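Local coordinates for protein disulfide isomerase (Salmonella enterica subsp. enterica serovar Typhimurium, PDB 3L9U) that probably forms disulfide bonds in other proteins by passing on its own, in a redox system with DsbI that acts on the sulfotransferase AssT, at residues 103-108 / 123-128; 171-176 / 196-201; 46-51 / 189-194. All blocks are in the same frame, centred on the assembly; numbering follows the deposited sequence.

Overall arrangement
The three contacts lie in the two parts of a DsbA-type protein. Contact 1 joins two helices of the helical domain that interrupts the thioredoxin fold. Contacts 2 and 3 sit across the chain's centre from it, their centres 32 and 28 Å away, and both belong to the thioredoxin fold itself. These two share helix 187-198, their centres are 12 Å apart, and they touch where Met-190 CE meets Tyr-171 CG at 3.4 Å. Helix 97-111 of contact 1 reaches the probable active site one residue on from Trp-105, where Tyr-106, not itself part of the contact, touches Cys-37, which with Cys-34 probably forms the redox-active disulfide. Along the chain, contact 1 is nested within the loop closed by contact 3.

Contact 1 of 3, residues 103-108 / 123-128; sequences FAWYAA and AAFIKT
Trp-105 and Phe-125 carry a helix-to-helix contact in the helical domain that DsbA-type proteins insert into the thioredoxin fold, joining helix 97-111 to helix 122-133. Over these short segments the axes come within 10.1 Å, with 121° between their chain directions, and the indole bridges the gap. It meets Phe-125 twice. In its own plane, Trp-105 NE1 donates a hydrogen bond to Phe-125 O at 2.8 Å, approaching the oxygen tilted from the carbonyl plane. Over one face of the indole lies the phenyl ring of the same residue, in an offset stack with the five-membered ring: the centroids are 4.0 Å apart and the planes only 8° from parallel. Phe-125 can do both because its CG is anti to the backbone N (chi1 179°), which swings the ring beside its carbonyl carbon. The pyrrole nitrogen thus sits above the centre of the phenyl ring while its N-H is spent on the carbonyl. Tryptophan suits the place, offering a broad flat surface and one donor that would be costly to bury without a partner.

Thr-128 meets the indole obliquely, its CG2 3.7 Å from Trp-105 CD1. That methyl also approaches Ala-108 CB at 4.2 Å and lies near Ala-104, one turn earlier; two alanines leave room for the threonine between the helices. The hydroxyl of Thr-128 bonds instead to Trp-116 NE1.

More aromatic rings pack against the pair. Phe-77 packs edge-to-face with Trp-105, Tyr-69 stacks with Phe-125, and Tyr-32 meets Phe-125 at a steep angle. Helix 70-86 touches Trp-105, Phe-125 and Ile-126, while helix 97-111 also reaches helix 35-43 through Phe-103 and Tyr-106.

Contact 2 of 3, residues 171-176 / 196-201; sequences YVVNGK and ELATKK
Val-173 and Asn-174 meet Leu-197 and Ala-198 where the last helix of the thioredoxin fold, 187-198, ends against the hairpin of strands 170-173 and 177-179. The hairpin turns through Asn-174 and Gly-175, both with positive phi, in a type I' beta turn closed by the bond from Lys-176 N to Val-173 O. Asparagine and glycine both accept this left-handed backbone readily, and here the asparagine has a second use, since its side chain reaches the end of the helix.

The apolar part is carried by Val-173. Its CG1 lies 3.8 Å from Leu-197 CB and 3.9 Å from Ala-198 CB, while CG2 faces the branch end of the leucine, at 3.9 Å from Leu-197 CD1. A valine fits because its two methyls can spread over neighbouring helix residues, and the small Ala-198 lets the strand come close: the CA atoms of Val-173 and Ala-198 are 6.1 Å apart. Leu-197 continues the packing onto Tyr-177 and Ile-179 of the next strand and onto Tyr-12, and Val-173 also touches Val-194.

The polar part gathers at the helix end, where the last carbonyls lack the regular helical N-H partner four residues on, Leu-197 O keeping a weak bond from Lys-200 N. Asn-174 ND2 donates to Ala-198 O at 3.0 Å, with the oxygen close to the amide plane but the nitrogen above the carbonyl plane. Lys-24 NZ gives that oxygen a further bond, and the other side of the amide, OD1, receives a weak one from Lys-24 N. A water extends the set: it accepts from Asn-174 ND2 and gives its two hydrogens to backbone carbonyls, reaching Leu-197 O at 3.0 Å and Lys-200 O at 2.6 Å.

Contact 3 of 3, residues 46-51 / 189-194; sequences GPVSDK and SMAELV
Val-48 has CG1 anti to its backbone N (chi1 171°), which turns both methyls to helix 187-198, CG2 to the sulfur of Met-190 and CG1 to the backbone at Ala-191. Met-190, also with CG anti to N (chi1 -171°) and extended beyond it, brings its sulfur across the valine: Val-48 CG2 lies 3.8 Å from Met-190 SD, and the two side chains cross at about a right angle. The other methyl, Val-48 CG1, rests 4.1 Å from Ala-191 CA and reaches Val-194 CG2 at 4.4 Å.

Ala-191 is what allows this closeness. With only a methyl to place between the helices, it lets the CA atoms of Val-48 and Ala-191 approach to 5.2 Å and the segment axes to 8.9 Å, crossing at -42°. One turn after Val-48, Lys-51 covers the methyl of Ala-191 with its aliphatic chain: both Lys-51 CB and Lys-51 CD lie 3.7 Å from Ala-191 CB. A lysine serves well at this exposed margin, since its carbons seal the apolar contact while NZ leads away, toward a long, weak ion pair with Asp-188. No hydrogen bond joins the two segments, and the contact rests on shape and the burial of apolar groups.

Helices 45-52 and 187-198 lie side by side on one face of the central sheet. Both reach Leu-26 of strand 25-30, through Ser-49 and Val-194, and helix 187-198 goes on to cover strand 170-173. Ile-187, at the start of the second helix, continues the interface over Pro-47, Val-48 and Lys-51.

Contact 1 of 3, residues 103-108 / 123-128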
# COMPACT_ATOMS: atom_id res chain seq x y z
N PHE A 103 9.86 0.09 4.60
CA PHE A 103 10.84 -0.99 4.61
C PHE A 103 11.51 -1.18 5.97
O PHE A 103 11.92 -2.29 6.30
CB PHE A 103 11.86 -0.84 3.47
CG PHE A 103 11.32 -1.31 2.15
CD1 PHE A 103 11.29 -2.65 1.84
CD2 PHE A 103 10.79 -0.41 1.24
CE1 PHE A 103 10.78 -3.10 0.64
CE2 PHE A 103 10.28 -0.84 0.03
CZ PHE A 103 10.27 -2.19 -0.27
N ALA A 104 11.58 -0.12 6.77
CA ALA A 104 12.10 -0.25 8.13
C ALA A 104 11.18 -1.14 8.96
O ALA A 104 11.63 -2.02 9.71
CB ALA A 104 12.26 1.12 8.79
N TRP A 105 9.87 -0.92 8.82
CA TRP A 105 8.90 -1.76 9.52
C TRP A 105 8.87 -3.19 9.00
O TRP A 105 8.79 -4.14 9.79
CB TRP A 105 7.51 -1.13 9.47
CG TRP A 105 7.26 -0.13 10.56
CD1 TRP A 105 7.65 -0.21 11.87
CD2 TRP A 105 6.53 1.11 10.44
NE1 TRP A 105 7.23 0.89 12.56
CE2 TRP A 105 6.53 1.72 11.71
CE3 TRP A 105 5.88 1.75 9.39
CZ2 TRP A 105 5.91 2.94 11.96
CZ3 TRP A 105 5.26 2.96 9.62
CH2 TRP A 105 5.27 3.55 10.90
N TYR A 106 8.94 -3.37 7.69
CA TYR A 106 8.99 -4.71 7.12
C TYR A 106 10.18 -5.49 7.69
O TYR A 106 10.04 -6.64 8.13
CB TYR A 106 9.14 -4.64 5.60
CG TYR A 106 7.88 -4.47 4.76
CD1 TYR A 106 6.64 -4.96 5.18
CD2 TYR A 106 7.95 -3.87 3.51
CE1 TYR A 106 5.50 -4.82 4.38
CE2 TYR A 106 6.84 -3.73 2.70
CZ TYR A 106 5.62 -4.21 3.13
OH TYR A 106 4.52 -4.09 2.30
N ALA A 107 11.35 -4.87 7.68
CA ALA A 107 12.56 -5.53 8.17
C ALA A 107 12.42 -5.85 9.65
O ALA A 107 12.68 -6.97 10.09
CB ALA A 107 13.78 -4.66 7.92
N ALA A 108 12.01 -4.86 10.44
CA ALA A 108 11.89 -5.07 11.87
C ALA A 108 10.92 -6.22 12.17
O ALA A 108 11.23 -7.11 12.96
CB ALA A 108 11.43 -3.78 12.59
N ALA A 123 4.82 4.16 21.03
CA ALA A 123 5.94 5.06 20.84
C ALA A 123 7.11 4.36 20.15
O ALA A 123 7.70 4.88 19.22
CB ALA A 123 6.40 5.64 22.17
N ALA A 124 7.44 3.17 20.63
CA ALA A 124 8.56 2.42 20.08
C ALA A 124 8.25 2.01 18.65
O ALA A 124 9.12 2.07 17.77
CB ALA A 124 8.86 1.19 20.94
N PHE A 125 7.02 1.59 18.40
CA PHE A 125 6.63 1.24 17.04
C PHE A 125 6.77 2.42 16.08
O PHE A 125 7.37 2.29 15.01
CB PHE A 125 5.21 0.68 16.98
CG PHE A 125 4.78 0.32 15.58
CD1 PHE A 125 5.17 -0.88 15.02
CD2 PHE A 125 4.00 1.19 14.83
CE1 PHE A 125 4.80 -1.22 13.73
CE2 PHE A 125 3.61 0.86 13.54
CZ PHE A 125 4.01 -0.35 13.00
N ILE A 126 6.22 3.56 16.47
CA ILE A 126 6.23 4.74 15.61
C ILE A 126 7.66 5.21 15.36
O ILE A 126 8.01 5.60 14.24
CB ILE A 126 5.36 5.85 16.21
CG1 ILE A 126 3.88 5.48 16.05
CG2 ILE A 126 5.65 7.19 15.54
CD1 ILE A 126 2.96 6.24 16.97
N LYS A 127 8.50 5.13 16.40
CA LYS A 127 9.91 5.49 16.30
C LYS A 127 10.64 4.72 15.21
O LYS A 127 11.48 5.29 14.50
CB LYS A 127 10.61 5.28 17.65
CG LYS A 127 12.08 5.67 17.67
CD LYS A 127 12.64 5.57 19.09
CE LYS A 127 13.81 6.52 19.33
NZ LYS A 127 15.00 6.15 18.52
N THR A 128 10.36 3.43 15.07
CA THR A 128 11.01 2.64 14.04
C THR A 128 10.78 3.24 12.65
O THR A 128 11.73 3.44 11.88
CB THR A 128 10.55 1.16 14.06
OG1 THR A 128 11.02 0.55 15.28
CG2 THR A 128 11.13 0.40 12.88

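Contact 2 of 3, residues 171-176 / 196-201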
# COMPACT_ATOMS: atom_id res chain seq x y z
N TYR A 171 -3.98 -6.14 -5.04
CA TYR A 171 -3.80 -5.12 -6.06
C TYR A 171 -5.13 -4.88 -6.79
O TYR A 171 -5.73 -5.83 -7.31
CB TYR A 171 -2.77 -5.58 -7.08
CG TYR A 171 -1.35 -5.72 -6.58
CD1 TYR A 171 -0.87 -6.95 -6.17
CD2 TYR A 171 -0.48 -4.64 -6.57
CE1 TYR A 171 0.44 -7.11 -5.75
CE2 TYR A 171 0.84 -4.78 -6.16
CZ TYR A 171 1.29 -6.02 -5.75
OH TYR A 171 2.59 -6.19 -5.34
N VAL A 172 -5.59 -3.63 -6.79
CA VAL A 172 -6.87 -3.29 -7.38
C VAL A 172 -6.67 -2.25 -8.46
O VAL A 172 -5.89 -1.32 -8.27
CB VAL A 172 -7.83 -2.72 -6.30
CG1 VAL A 172 -9.19 -2.35 -6.91
CG2 VAL A 172 -8.02 -3.74 -5.17
N VAL A 173 -7.33 -2.42 -9.60
CA VAL A 173 -7.20 -1.46 -10.69
C VAL A 173 -8.50 -0.66 -10.85
O VAL A 173 -9.59 -1.24 -10.92
CB VAL A 173 -6.86 -2.16 -12.02
CG1 VAL A 173 -6.69 -1.12 -13.14
CG2 VAL A 173 -5.59 -3.01 -11.86
N ASN A 174 -8.37 0.66 -10.90
CA ASN A 174 -9.51 1.59 -11.06
C ASN A 174 -10.56 1.45 -9.96
O ASN A 174 -11.72 1.82 -10.15
CB ASN A 174 -10.16 1.45 -12.44
CG ASN A 174 -9.27 1.95 -13.56
OD1 ASN A 174 -8.21 2.52 -13.31
ND2 ASN A 174 -9.71 1.74 -14.80
N GLY A 175 -10.14 0.91 -8.81
CA GLY A 175 -11.03 0.67 -7.69
C GLY A 175 -12.01 -0.47 -7.92
O GLY A 175 -12.82 -0.77 -7.03
N LYS A 176 -11.94 -1.11 -9.08
CA LYS A 176 -12.99 -2.03 -9.52
C LYS A 176 -12.55 -3.49 -9.72
O LYS A 176 -13.34 -4.41 -9.50
CB LYS A 176 -13.63 -1.52 -10.82
CG LYS A 176 -14.42 -0.25 -10.62
CD LYS A 176 -14.92 0.31 -11.95
CE LYS A 176 -15.75 1.57 -11.75
NZ LYS A 176 -17.04 1.47 -12.48
N GLU A 196 -4.61 -3.78 -19.20
CA GLU A 196 -5.87 -4.29 -19.75
C GLU A 196 -7.05 -3.87 -18.87
O GLU A 196 -8.09 -3.41 -19.37
CB GLU A 196 -5.80 -5.81 -19.85
CG GLU A 196 -7.04 -6.48 -20.42
CD GLU A 196 -6.75 -7.90 -20.90
OE1 GLU A 196 -5.85 -8.05 -21.76
OE2 GLU A 196 -7.40 -8.85 -20.42
N LEU A 197 -6.90 -4.01 -17.56
CA LEU A 197 -7.97 -3.67 -16.63
C LEU A 197 -8.22 -2.16 -16.61
O LEU A 197 -9.35 -1.70 -16.47
CB LEU A 197 -7.64 -4.16 -15.23
CG LEU A 197 -7.58 -5.68 -15.08
CD1 LEU A 197 -7.12 -6.09 -13.69
CD2 LEU A 197 -8.93 -6.31 -15.43
N ALA A 198 -7.14 -1.40 -16.76
CA ALA A 198 -7.20 0.05 -16.60
C ALA A 198 -7.97 0.71 -17.73
O ALA A 198 -8.51 1.80 -17.57
CB ALA A 198 -5.79 0.63 -16.52
N THR A 199 -8.01 0.04 -18.88
CA THR A 199 -8.62 0.59 -20.08
C THR A 199 -9.96 -0.05 -20.41
O THR A 199 -10.49 0.14 -21.50
CB THR A 199 -7.67 0.48 -21.30
OG1 THR A 199 -7.28 -0.88 -21.48
CG2 THR A 199 -6.43 1.33 -21.08
N LYS A 200 -10.52 -0.80 -19.46
CA LYS A 200 -11.88 -1.30 -19.59
C LYS A 200 -12.87 -0.14 -19.42
O LYS A 200 -12.71 0.69 -18.53
CB LYS A 200 -12.17 -2.39 -18.56
CG LYS A 200 -11.55 -3.75 -18.89
CD LYS A 200 -11.79 -4.75 -17.77
CE LYS A 200 -11.22 -6.12 -18.10
NZ LYS A 200 -11.93 -6.76 -19.24
N LYS A 201 -13.88 -0.10 -20.29
CA LYS A 201 -14.91 0.93 -20.21
C LYS A 201 -15.58 0.94 -18.84
O LYS A 201 -15.77 -0.11 -18.23
CB LYS A 201 -15.96 0.70 -21.30
CG LYS A 201 -17.15 1.65 -21.24
CD LYS A 201 -18.37 1.03 -21.92
CE LYS A 201 -19.41 2.08 -22.25
NZ LYS A 201 -19.63 3.04 -21.13
O HOH W 1 -11.46 0.36 -16.22

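Contact 3 of 3, residues 46-51 / 189-194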
# COMPACT_ATOMS: atom_id res chain seq x y z
N GLY A 46 7.35 -2.28 -7.45
CA GLY A 46 8.04 -1.20 -8.12
C GLY A 46 8.09 -1.34 -9.64
O GLY A 46 7.65 -0.44 -10.37
N PRO A 47 8.61 -2.46 -10.12
CA PRO A 47 8.70 -2.62 -11.58
C PRO A 47 7.34 -2.63 -12.26
O PRO A 47 7.22 -2.07 -13.36
CB PRO A 47 9.40 -3.98 -11.74
CG PRO A 47 10.22 -4.10 -10.49
CD PRO A 47 9.39 -3.49 -9.40
N VAL A 48 6.34 -3.26 -11.66
CA VAL A 48 5.01 -3.23 -12.26
C VAL A 48 4.45 -1.80 -12.29
O VAL A 48 3.96 -1.33 -13.33
CB VAL A 48 4.03 -4.19 -11.55
CG1 VAL A 48 2.60 -3.98 -12.05
CG2 VAL A 48 4.46 -5.65 -11.76
N SER A 49 4.55 -1.09 -11.17
CA SER A 49 4.09 0.30 -11.14
C SER A 49 4.80 1.18 -12.18
O SER A 49 4.16 2.02 -12.82
CB SER A 49 4.25 0.91 -9.74
OG SER A 49 3.42 0.22 -8.82
N ASP A 50 6.08 0.98 -12.35
CA ASP A 50 6.80 1.73 -13.34
C ASP A 50 6.28 1.48 -14.74
O ASP A 50 6.14 2.37 -15.50
CB ASP A 50 8.27 1.40 -13.29
CG ASP A 50 8.94 1.97 -12.08
OD1 ASP A 50 10.02 1.47 -11.74
OD2 ASP A 50 8.45 2.92 -11.45
N LYS A 51 6.03 0.24 -15.04
CA LYS A 51 5.55 -0.15 -16.37
C LYS A 51 4.17 0.41 -16.71
O LYS A 51 3.83 0.54 -17.88
CB LYS A 51 5.54 -1.67 -16.53
CG LYS A 51 6.92 -2.30 -16.70
CD LYS A 51 6.80 -3.81 -16.73
CE LYS A 51 8.15 -4.47 -16.95
NZ LYS A 51 8.72 -4.12 -18.29
N SER A 189 3.79 -9.94 -17.17
CA SER A 189 2.40 -10.37 -17.28
C SER A 189 1.48 -9.46 -16.47
O SER A 189 0.48 -8.96 -16.97
CB SER A 189 2.25 -11.82 -16.81
OG SER A 189 0.89 -12.22 -16.80
N MET A 190 1.83 -9.24 -15.20
CA MET A 190 1.01 -8.43 -14.33
C MET A 190 0.87 -7.01 -14.85
O MET A 190 -0.21 -6.41 -14.76
CB MET A 190 1.61 -8.39 -12.92
CG MET A 190 0.70 -7.73 -11.92
SD MET A 190 1.50 -7.55 -10.33
CE MET A 190 0.23 -6.67 -9.42
N ALA A 191 1.95 -6.45 -15.39
CA ALA A 191 1.86 -5.11 -15.94
C ALA A 191 0.84 -5.03 -17.07
O ALA A 191 0.04 -4.09 -17.14
CB ALA A 191 3.24 -4.62 -16.41
N GLU A 192 0.84 -6.03 -17.95
CA GLU A 192 -0.15 -6.06 -19.03
C GLU A 192 -1.56 -6.29 -18.51
O GLU A 192 -2.53 -5.75 -19.04
CB GLU A 192 0.23 -7.09 -20.09
CG GLU A 192 1.44 -6.67 -20.90
CD GLU A 192 1.26 -5.31 -21.56
OE1 GLU A 192 0.16 -5.06 -22.11
OE2 GLU A 192 2.21 -4.50 -21.52
N LEU A 193 -1.68 -7.10 -17.46
CA LEU A 193 -2.97 -7.31 -16.80
C LEU A 193 -3.51 -5.98 -16.27
O LEU A 193 -4.68 -5.62 -16.50
CB LEU A 193 -2.83 -8.32 -15.67
CG LEU A 193 -4.04 -8.52 -14.76
CD1 LEU A 193 -5.31 -8.88 -15.56
CD2 LEU A 193 -3.73 -9.57 -13.71
N VAL A 194 -2.67 -5.24 -15.56
CA VAL A 194 -3.07 -3.92 -15.08
C VAL A 194 -3.48 -2.99 -16.24
O VAL A 194 -4.50 -2.30 -16.14
CB VAL A 194 -1.96 -3.25 -14.23
CG1 VAL A 194 -2.28 -1.78 -13.94
CG2 VAL A 194 -1.75 -4.06 -12.93